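Luciferase-like monooxygenase (Streptomyces bottropensis, PDB 7BIP) probably acts as a monooxygenase of the luciferase-like TIM-barrel family, inserting oxygen during biosynthesis of the aromatic polyketide rishirilide. Local coordinates at residues S25-E30 with T338-A343; C234-D239 with E344-H349. One frame throughout, in Å; residues are numbered along the deposited sequence.

Contact 1. Residues S25-E30 with T338-A343; sequences SLRLAE and TMRLFA
Met-339 reaches across to Leu-28, joining the first helix of the luciferase-like TIM barrel, 18-35, to helix 332-345 near the C terminus. These two helices meet where the barrel closes, since the strands 2-6 and 320-324 that precede them pair in parallel. Two points of approach make up the buried part of the contact. The sulfur SD of Met-339 lies 3.8 Å from CD2 of Leu-28, an apolar contact, and the terminal methyl CE sits 3.4 Å from the backbone O of Leu-28. The methionine therefore touches both the side chain and the main chain of one residue, and the two side chains run at a slant to one another. A bend at the last torsion of Met-339 (chi3 65°) turns CE out of the extended line of the chain, bringing it up to the carbonyl oxygen. With 8.4 Å between CA of Leu-28 and CA of Met-339, side chains must do the bridging. Next to this buried pair, Leu-28 also packs on Leu-7 and Ile-326, while Met-339 also packs on Leu-31 and Ala-32 of helix 18-35.

Toward the surface the guanidinium groups of Arg-27 and Arg-340 approach, NH2 to NH2 at 4.5 Å, an obliquely set pair of like charges. Any repulsion is probably eased by the acidic partners of Arg-27, which include Glu-34 through a salt bridge. Another is Glu-30, itself paired with Arg-67: its OE1 accepts a salt-bridging hydrogen bond from NH1 of Arg-27 on its anti lone pair, at 3.0 Å, 12° out of the guanidinium plane.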
ATOM      1  N   SER A  25       7.883   6.774 -12.643  1.00 12.68           N
ATOM      2  CA  SER A  25       7.555   5.354 -12.651  1.00 11.05           C
ATOM      3  C   SER A  25       6.082   5.121 -12.956  1.00 10.77           C
ATOM      4  O   SER A  25       5.736   4.162 -13.659  1.00 12.33           O
ATOM      5  CB  SER A  25       7.929   4.719 -11.314  1.00 16.97           C
ATOM      6  OG  SER A  25       9.320   4.463 -11.294  1.00 20.62           O
ATOM      7  N   LEU A  26       5.190   5.950 -12.402  1.00 12.48           N
ATOM      8  CA  LEU A  26       3.774   5.786 -12.724  1.00 12.75           C
ATOM      9  C   LEU A  26       3.504   6.066 -14.202  1.00 13.92           C
ATOM     10  O   LEU A  26       2.651   5.413 -14.817  1.00 14.16           O
ATOM     11  CB  LEU A  26       2.904   6.685 -11.836  1.00 13.88           C
ATOM     12  CG  LEU A  26       2.779   6.219 -10.383  1.00 14.56           C
ATOM     13  CD1 LEU A  26       2.114   7.291  -9.526  1.00 17.93           C
ATOM     14  CD2 LEU A  26       2.004   4.902 -10.289  1.00 14.81           C
ATOM     15  N   ARG A  27       4.224   7.022 -14.795  1.00 12.02           N
ATOM     16  CA  ARG A  27       4.037   7.283 -16.219  1.00 12.76           C
ATOM     17  C   ARG A  27       4.544   6.119 -17.066  1.00 12.94           C
ATOM     18  O   ARG A  27       3.940   5.795 -18.099  1.00 13.34           O
ATOM     19  CB  ARG A  27       4.730   8.588 -16.609  1.00 12.13           C
ATOM     20  CG  ARG A  27       4.635   8.958 -18.089  1.00 17.38           C
ATOM     21  CD  ARG A  27       3.203   8.914 -18.603  1.00 21.91           C
ATOM     22  NE  ARG A  27       3.169   8.936 -20.070  1.00 24.65           N
ATOM     23  CZ  ARG A  27       2.178   8.444 -20.800  1.00 30.72           C
ATOM     24  NH1 ARG A  27       1.126   7.892 -20.210  1.00 27.86           N
ATOM     25  NH2 ARG A  27       2.238   8.504 -22.124  1.00 37.85           N
ATOM     26  N   LEU A  28       5.642   5.466 -16.643  1.00 12.61           N
ATOM     27  CA  LEU A  28       6.101   4.277 -17.360  1.00 11.91           C
ATOM     28  C   LEU A  28       5.102   3.131 -17.228  1.00 12.25           C
ATOM     29  O   LEU A  28       4.917   2.347 -18.169  1.00 13.58           O
ATOM     30  CB  LEU A  28       7.483   3.849 -16.858  1.00 12.82           C
ATOM     31  CG  LEU A  28       8.599   4.862 -17.151  1.00 13.06           C
ATOM     32  CD1 LEU A  28       9.852   4.526 -16.382  1.00 12.88           C
ATOM     33  CD2 LEU A  28       8.906   4.932 -18.644  1.00 11.83           C
ATOM     34  N   ALA A  29       4.473   3.000 -16.060  1.00 11.94           N
ATOM     35  CA  ALA A  29       3.395   2.026 -15.909  1.00 13.75           C
ATOM     36  C   ALA A  29       2.244   2.323 -16.869  1.00 15.50           C
ATOM     37  O   ALA A  29       1.687   1.402 -17.483  1.00 13.12           O
ATOM     38  CB  ALA A  29       2.907   2.021 -14.457  1.00 12.95           C
ATOM     39  N   GLU A  30       1.879   3.603 -17.017  1.00 13.13           N
ATOM     40  CA  GLU A  30       0.864   3.991 -18.005  1.00 11.63           C
ATOM     41  C   GLU A  30       1.307   3.651 -19.422  1.00 13.30           C
ATOM     42  O   GLU A  30       0.510   3.165 -20.232  1.00 14.72           O
ATOM     43  CB  GLU A  30       0.578   5.491 -17.899  1.00 14.94           C
ATOM     44  CG  GLU A  30      -0.183   5.898 -16.623  1.00 15.40           C
ATOM     45  CD  GLU A  30      -0.231   7.413 -16.431  1.00 25.89           C
ATOM     46  OE1 GLU A  30       0.299   8.142 -17.291  1.00 27.98           O
ATOM     47  OE2 GLU A  30      -0.804   7.888 -15.426  1.00 25.90           O
ATOM     48  N   THR A 338      13.203   3.163 -24.661  1.00 12.43           N
ATOM     49  CA  THR A 338      13.393   1.719 -24.612  1.00 13.91           C
ATOM     50  C   THR A 338      12.065   1.002 -24.766  1.00 12.94           C
ATOM     51  O   THR A 338      11.942   0.055 -25.552  1.00 16.84           O
ATOM     52  CB  THR A 338      14.055   1.316 -23.289  1.00 12.76           C
ATOM     53  OG1 THR A 338      15.414   1.764 -23.267  1.00 12.15           O
ATOM     54  CG2 THR A 338      14.033  -0.207 -23.107  1.00 14.32           C
ATOM     55  N   MET A 339      11.045   1.453 -24.026  1.00 12.65           N
ATOM     56  CA  MET A 339       9.757   0.778 -24.093  1.00 14.12           C
ATOM     57  C   MET A 339       9.110   0.963 -25.458  1.00 14.49           C
ATOM     58  O   MET A 339       8.541   0.013 -26.007  1.00 15.73           O
ATOM     59  CB  MET A 339       8.845   1.282 -22.977  1.00 17.80           C
ATOM     60  CG  MET A 339       9.304   0.829 -21.600  1.00 12.40           C
ATOM     61  SD  MET A 339       8.324   1.623 -20.324  1.00 14.99           S
ATOM     62  CE  MET A 339       6.707   0.936 -20.648  1.00 17.07           C
ATOM     63  N   ARG A 340       9.197   2.171 -26.027  1.00 14.97           N
ATOM     64  CA  ARG A 340       8.587   2.416 -27.333  1.00 14.82           C
ATOM     65  C   ARG A 340       9.265   1.599 -28.428  1.00 15.13           C
ATOM     66  O   ARG A 340       8.585   1.052 -29.305  1.00 17.45           O
ATOM     67  CB  ARG A 340       8.631   3.908 -27.664  1.00 17.33           C
ATOM     68  CG  ARG A 340       7.690   4.731 -26.797  1.00 23.14           C
ATOM     69  CD  ARG A 340       7.391   6.105 -27.378  1.00 35.82           C
ATOM     70  NE  ARG A 340       6.380   6.793 -26.576  1.00 42.75           N
ATOM     71  CZ  ARG A 340       6.654   7.721 -25.666  1.00 49.25           C
ATOM     72  NH1 ARG A 340       7.913   8.086 -25.448  1.00 50.86           N
ATOM     73  NH2 ARG A 340       5.671   8.289 -24.978  1.00 53.49           N
ATOM     74  N   LEU A 341      10.597   1.489 -28.392  1.00 15.21           N
ATOM     75  CA  LEU A 341      11.285   0.696 -29.408  1.00 16.04           C
ATOM     76  C   LEU A 341      10.959  -0.784 -29.258  1.00 14.95           C
ATOM     77  O   LEU A 341      10.766  -1.489 -30.254  1.00 16.67           O
ATOM     78  CB  LEU A 341      12.796   0.929 -29.323  1.00 13.05           C
ATOM     79  CG  LEU A 341      13.307   2.272 -29.850  1.00 13.89           C
ATOM     80  CD1 LEU A 341      14.800   2.443 -29.513  1.00 14.13           C
ATOM     81  CD2 LEU A 341      13.071   2.419 -31.351  1.00 16.92           C
ATOM     82  N   PHE A 342      10.887  -1.270 -28.017  1.00 12.84           N
ATOM     83  CA  PHE A 342      10.533  -2.663 -27.803  1.00 13.90           C
ATOM     84  C   PHE A 342       9.125  -2.939 -28.304  1.00 16.17           C
ATOM     85  O   PHE A 342       8.877  -3.960 -28.948  1.00 16.95           O
ATOM     86  CB  PHE A 342      10.652  -3.022 -26.318  1.00 12.72           C
ATOM     87  CG  PHE A 342      10.746  -4.497 -26.059  1.00 16.28           C
ATOM     88  CD1 PHE A 342      11.974  -5.094 -25.811  1.00 18.93           C
ATOM     89  CD2 PHE A 342       9.610  -5.297 -26.073  1.00 18.12           C
ATOM     90  CE1 PHE A 342      12.065  -6.457 -25.582  1.00 21.09           C
ATOM     91  CE2 PHE A 342       9.708  -6.662 -25.837  1.00 18.59           C
ATOM     92  CZ  PHE A 342      10.932  -7.236 -25.601  1.00 19.88           C
ATOM     93  N   ALA A 343       8.194  -2.028 -28.024  1.00 14.47           N
ATOM     94  CA  ALA A 343       6.809  -2.241 -28.428  1.00 17.42           C
ATOM     95  C   ALA A 343       6.661  -2.243 -29.944  1.00 20.82           C
ATOM     96  O   ALA A 343       5.899  -3.045 -30.500  1.00 20.39           O
ATOM     97  CB  ALA A 343       5.919  -1.170 -27.799  1.00 18.97           C
TER

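Contact 2. Residues C234-D239 with E344-H349; sequences CYLAED and EHLLPH
Leu-236 and Leu-346 meet tip to tip, CD2 of the first lying 4.0 Å from CD1 of the second. This is the apolar half of the contact between the end of strand 228-236 and the C-terminal end of helix 332-345. Both leucines start out toward the opposite segment. The backbones remain well apart, at 10.6 Å between CA of Leu-236 and CA of His-345, which are the nearest pair, so the leucine methyls span the interval. Leu-346 is the first residue to leave helical backbone angles, and its buried side chain also packs on Val-305 and Arg-306 of helix 302-316. Leu-236 has Leu-341 and Phe-342 of helix 332-345 beside it.

The second half is polar in composition and more exposed. Glu-238 and His-345 cross at about a right angle, with carboxylate and imidazole planes 84° apart. The bend of Glu-238 at chi2 (-82°) swings its carboxylate round to the histidine, where OE2 comes 4.0 Å from CE1. The separation from OE2 of Glu-238 to NE2 of His-345 is 4.5 Å, so any attraction is probably weak and would depend on the charge of the ring. ND1 of His-345 is hydrogen-bonded to the carbonyl O of Leu-341, which ties the imidazole back to its own helix. CG of Glu-344 lies over the centre of one ring face, 4.3 Å above the plane. Glu-238 continues the contact from the exit loop, while Leu-236, facing outward from the strand onto an outer helix, follows the strands-inside-helices layering of a TIM barrel.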
ATOM      1  N   CYS A 234      17.300  -3.821 -19.316  1.00 13.83           N
ATOM      2  CA  CYS A 234      16.935  -3.632 -20.713  1.00 13.32           C
ATOM      3  C   CYS A 234      17.109  -2.173 -21.096  1.00 13.98           C
ATOM      4  O   CYS A 234      16.585  -1.282 -20.416  1.00 17.18           O
ATOM      5  CB  CYS A 234      15.489  -4.092 -20.960  1.00 15.12           C
ATOM      6  SG  CYS A 234      14.966  -3.868 -22.652  1.00 17.77           S
ATOM      7  N   TYR A 235      17.844  -1.935 -22.180  1.00 12.37           N
ATOM      8  CA  TYR A 235      18.020  -0.587 -22.710  1.00 14.44           C
ATOM      9  C   TYR A 235      18.121  -0.697 -24.221  1.00 14.02           C
ATOM     10  O   TYR A 235      18.986  -1.421 -24.727  1.00 14.38           O
ATOM     11  CB  TYR A 235      19.278   0.082 -22.118  1.00 12.73           C
ATOM     12  CG  TYR A 235      19.384   1.553 -22.441  1.00 15.16           C
ATOM     13  CD1 TYR A 235      19.085   2.509 -21.486  1.00 17.83           C
ATOM     14  CD2 TYR A 235      19.766   1.984 -23.701  1.00 13.50           C
ATOM     15  CE1 TYR A 235      19.173   3.863 -21.780  1.00 20.36           C
ATOM     16  CE2 TYR A 235      19.851   3.318 -24.007  1.00 13.85           C
ATOM     17  CZ  TYR A 235      19.551   4.256 -23.040  1.00 17.87           C
ATOM     18  OH  TYR A 235      19.633   5.599 -23.327  1.00 20.34           O
ATOM     19  N   LEU A 236      17.251   0.017 -24.942  1.00 12.31           N
ATOM     20  CA  LEU A 236      17.244  -0.015 -26.399  1.00 12.30           C
ATOM     21  C   LEU A 236      17.481   1.380 -26.953  1.00 12.44           C
ATOM     22  O   LEU A 236      16.973   2.368 -26.412  1.00 15.33           O
ATOM     23  CB  LEU A 236      15.908  -0.556 -26.936  1.00 12.94           C
ATOM     24  CG  LEU A 236      15.727  -2.070 -27.077  1.00 20.89           C
ATOM     25  CD1 LEU A 236      15.842  -2.779 -25.749  1.00 22.96           C
ATOM     26  CD2 LEU A 236      14.373  -2.407 -27.730  1.00 17.98           C
ATOM     27  N   ALA A 237      18.244   1.453 -28.043  1.00 12.46           N
ATOM     28  CA  ALA A 237      18.357   2.673 -28.831  1.00 14.51           C
ATOM     29  C   ALA A 237      18.587   2.267 -30.279  1.00 14.69           C
ATOM     30  O   ALA A 237      19.050   1.160 -30.557  1.00 17.57           O
ATOM     31  CB  ALA A 237      19.487   3.578 -28.327  1.00 13.84           C
ATOM     32  N   GLU A 238      18.241   3.170 -31.210  1.00 15.08           N
ATOM     33  CA  GLU A 238      18.489   2.881 -32.624  1.00 15.64           C
ATOM     34  C   GLU A 238      19.975   2.713 -32.902  1.00 16.37           C
ATOM     35  O   GLU A 238      20.366   1.921 -33.777  1.00 14.44           O
ATOM     36  CB  GLU A 238      17.917   3.998 -33.510  1.00 18.26           C
ATOM     37  CG  GLU A 238      16.387   4.077 -33.505  1.00 28.70           C
ATOM     38  CD  GLU A 238      15.744   3.079 -34.468  1.00 50.30           C
ATOM     39  OE1 GLU A 238      16.467   2.213 -35.011  1.00 57.87           O
ATOM     40  OE2 GLU A 238      14.513   3.157 -34.682  1.00 56.90           O
ATOM     41  N   ASP A 239      20.809   3.471 -32.187  1.00 15.09           N
ATOM     42  CA  ASP A 239      22.262   3.348 -32.237  1.00 15.96           C
ATOM     43  C   ASP A 239      22.680   2.372 -31.140  1.00 12.14           C
ATOM     44  O   ASP A 239      22.617   2.700 -29.950  1.00 13.91           O
ATOM     45  CB  ASP A 239      22.898   4.727 -32.059  1.00 17.27           C
ATOM     46  CG  ASP A 239      24.418   4.683 -31.953  1.00 20.79           C
ATOM     47  OD1 ASP A 239      25.017   3.587 -32.047  1.00 15.48           O
ATOM     48  OD2 ASP A 239      25.024   5.765 -31.781  1.00 18.19           O
ATOM     49  N   GLU A 344       7.376  -1.357 -30.634  1.00 16.43           N
ATOM     50  CA  GLU A 344       7.221  -1.262 -32.083  1.00 16.57           C
ATOM     51  C   GLU A 344       7.911  -2.408 -32.812  1.00 21.23           C
ATOM     52  O   GLU A 344       7.377  -2.938 -33.798  1.00 20.77           O
ATOM     53  CB  GLU A 344       7.769   0.076 -32.578  1.00 24.50           C
ATOM     54  CG  GLU A 344       7.437   0.359 -34.040  1.00 41.90           C
ATOM     55  CD  GLU A 344       8.102   1.618 -34.571  1.00 58.92           C
ATOM     56  OE1 GLU A 344       9.097   2.071 -33.962  1.00 63.35           O
ATOM     57  OE2 GLU A 344       7.631   2.152 -35.600  1.00 64.50           O
ATOM     58  N   HIS A 345       9.098  -2.805 -32.350  1.00 20.57           N
ATOM     59  CA  HIS A 345       9.946  -3.694 -33.127  1.00 22.49           C
ATOM     60  C   HIS A 345       9.957  -5.132 -32.638  1.00 22.89           C
ATOM     61  O   HIS A 345      10.313  -6.027 -33.414  1.00 27.95           O
ATOM     62  CB  HIS A 345      11.384  -3.160 -33.146  1.00 24.40           C
ATOM     63  CG  HIS A 345      11.525  -1.865 -33.876  1.00 30.43           C
ATOM     64  ND1 HIS A 345      11.642  -0.653 -33.230  1.00 33.06           N
ATOM     65  CD2 HIS A 345      11.546  -1.589 -35.201  1.00 33.96           C
ATOM     66  CE1 HIS A 345      11.741   0.313 -34.126  1.00 31.20           C
ATOM     67  NE2 HIS A 345      11.682  -0.228 -35.329  1.00 34.33           N
ATOM     68  N   LEU A 346       9.577  -5.390 -31.390  1.00 18.51           N
ATOM     69  CA  LEU A 346       9.745  -6.721 -30.820  1.00 17.36           C
ATOM     70  C   LEU A 346       8.434  -7.333 -30.356  1.00 24.96           C
ATOM     71  O   LEU A 346       8.155  -8.499 -30.668  1.00 22.30           O
ATOM     72  CB  LEU A 346      10.739  -6.656 -29.650  1.00 17.34           C
ATOM     73  CG  LEU A 346      12.150  -6.328 -30.154  1.00 26.44           C
ATOM     74  CD1 LEU A 346      13.091  -5.984 -29.030  1.00 26.33           C
ATOM     75  CD2 LEU A 346      12.667  -7.508 -30.935  1.00 28.53           C
ATOM     76  N   LEU A 347       7.627  -6.579 -29.616  1.00 21.95           N
ATOM     77  CA  LEU A 347       6.348  -7.093 -29.136  1.00 20.55           C
ATOM     78  C   LEU A 347       5.495  -7.760 -30.214  1.00 20.08           C
ATOM     79  O   LEU A 347       4.937  -8.833 -29.932  1.00 25.96           O
ATOM     80  CB  LEU A 347       5.557  -5.961 -28.469  1.00 22.88           C
ATOM     81  CG  LEU A 347       5.688  -5.795 -26.958  1.00 30.09           C
ATOM     82  CD1 LEU A 347       4.631  -4.795 -26.475  1.00 20.80           C
ATOM     83  CD2 LEU A 347       5.546  -7.134 -26.242  1.00 31.70           C
ATOM     84  N   PRO A 348       5.333  -7.208 -31.425  1.00 25.41           N
ATOM     85  CA  PRO A 348       4.457  -7.878 -32.404  1.00 32.84           C
ATOM     86  C   PRO A 348       4.907  -9.276 -32.785  1.00 36.75           C
ATOM     87  O   PRO A 348       4.057 -10.128 -33.073  1.00 39.67           O
ATOM     88  CB  PRO A 348       4.498  -6.933 -33.614  1.00 29.45           C
ATOM     89  CG  PRO A 348       4.798  -5.605 -33.034  1.00 26.15           C
ATOM     90  CD  PRO A 348       5.773  -5.894 -31.925  1.00 23.18           C
ATOM     91  N   HIS A 349       6.213  -9.545 -32.796  1.00 30.77           N
ATOM     92  CA  HIS A 349       6.710 -10.830 -33.269  1.00 37.58           C
ATOM     93  C   HIS A 349       6.589 -11.946 -32.235  1.00 39.96           C
ATOM     94  O   HIS A 349       6.719 -13.119 -32.600  1.00 37.65           O
ATOM     95  CB  HIS A 349       8.164 -10.689 -33.728  1.00 45.63           C
ATOM     96  CG  HIS A 349       8.392  -9.542 -34.667  1.00 61.21           C
ATOM     97  ND1 HIS A 349       8.125  -8.232 -34.328  1.00 64.84           N
ATOM     98  CD2 HIS A 349       8.846  -9.513 -35.943  1.00 66.66           C
ATOM     99  CE1 HIS A 349       8.412  -7.446 -35.350  1.00 66.64           C
ATOM    100  NE2 HIS A 349       8.853  -8.198 -36.342  1.00 65.98           N
TER

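From the N terminus, the chain enters contact 1 on helix 18-35 and, 308 residues on, returns to it at 338-343. Contact 2 opens within this long loop, at the end of strand 228-236, and closes 105 residues later at 344-349, just beyond the second segment of contact 1. Their segments alternate, so the two loops cross instead of nesting. Helix 332-345 serves both, and the centres lie 11 Å apart. A probable hydrogen bond from Leu-236 N to Thr-338 OG1 links them directly, as does another from Leu-347 N to Phe-342 O. Together they tie this C-terminal helix to the barrel's first helix and to strand 228-236.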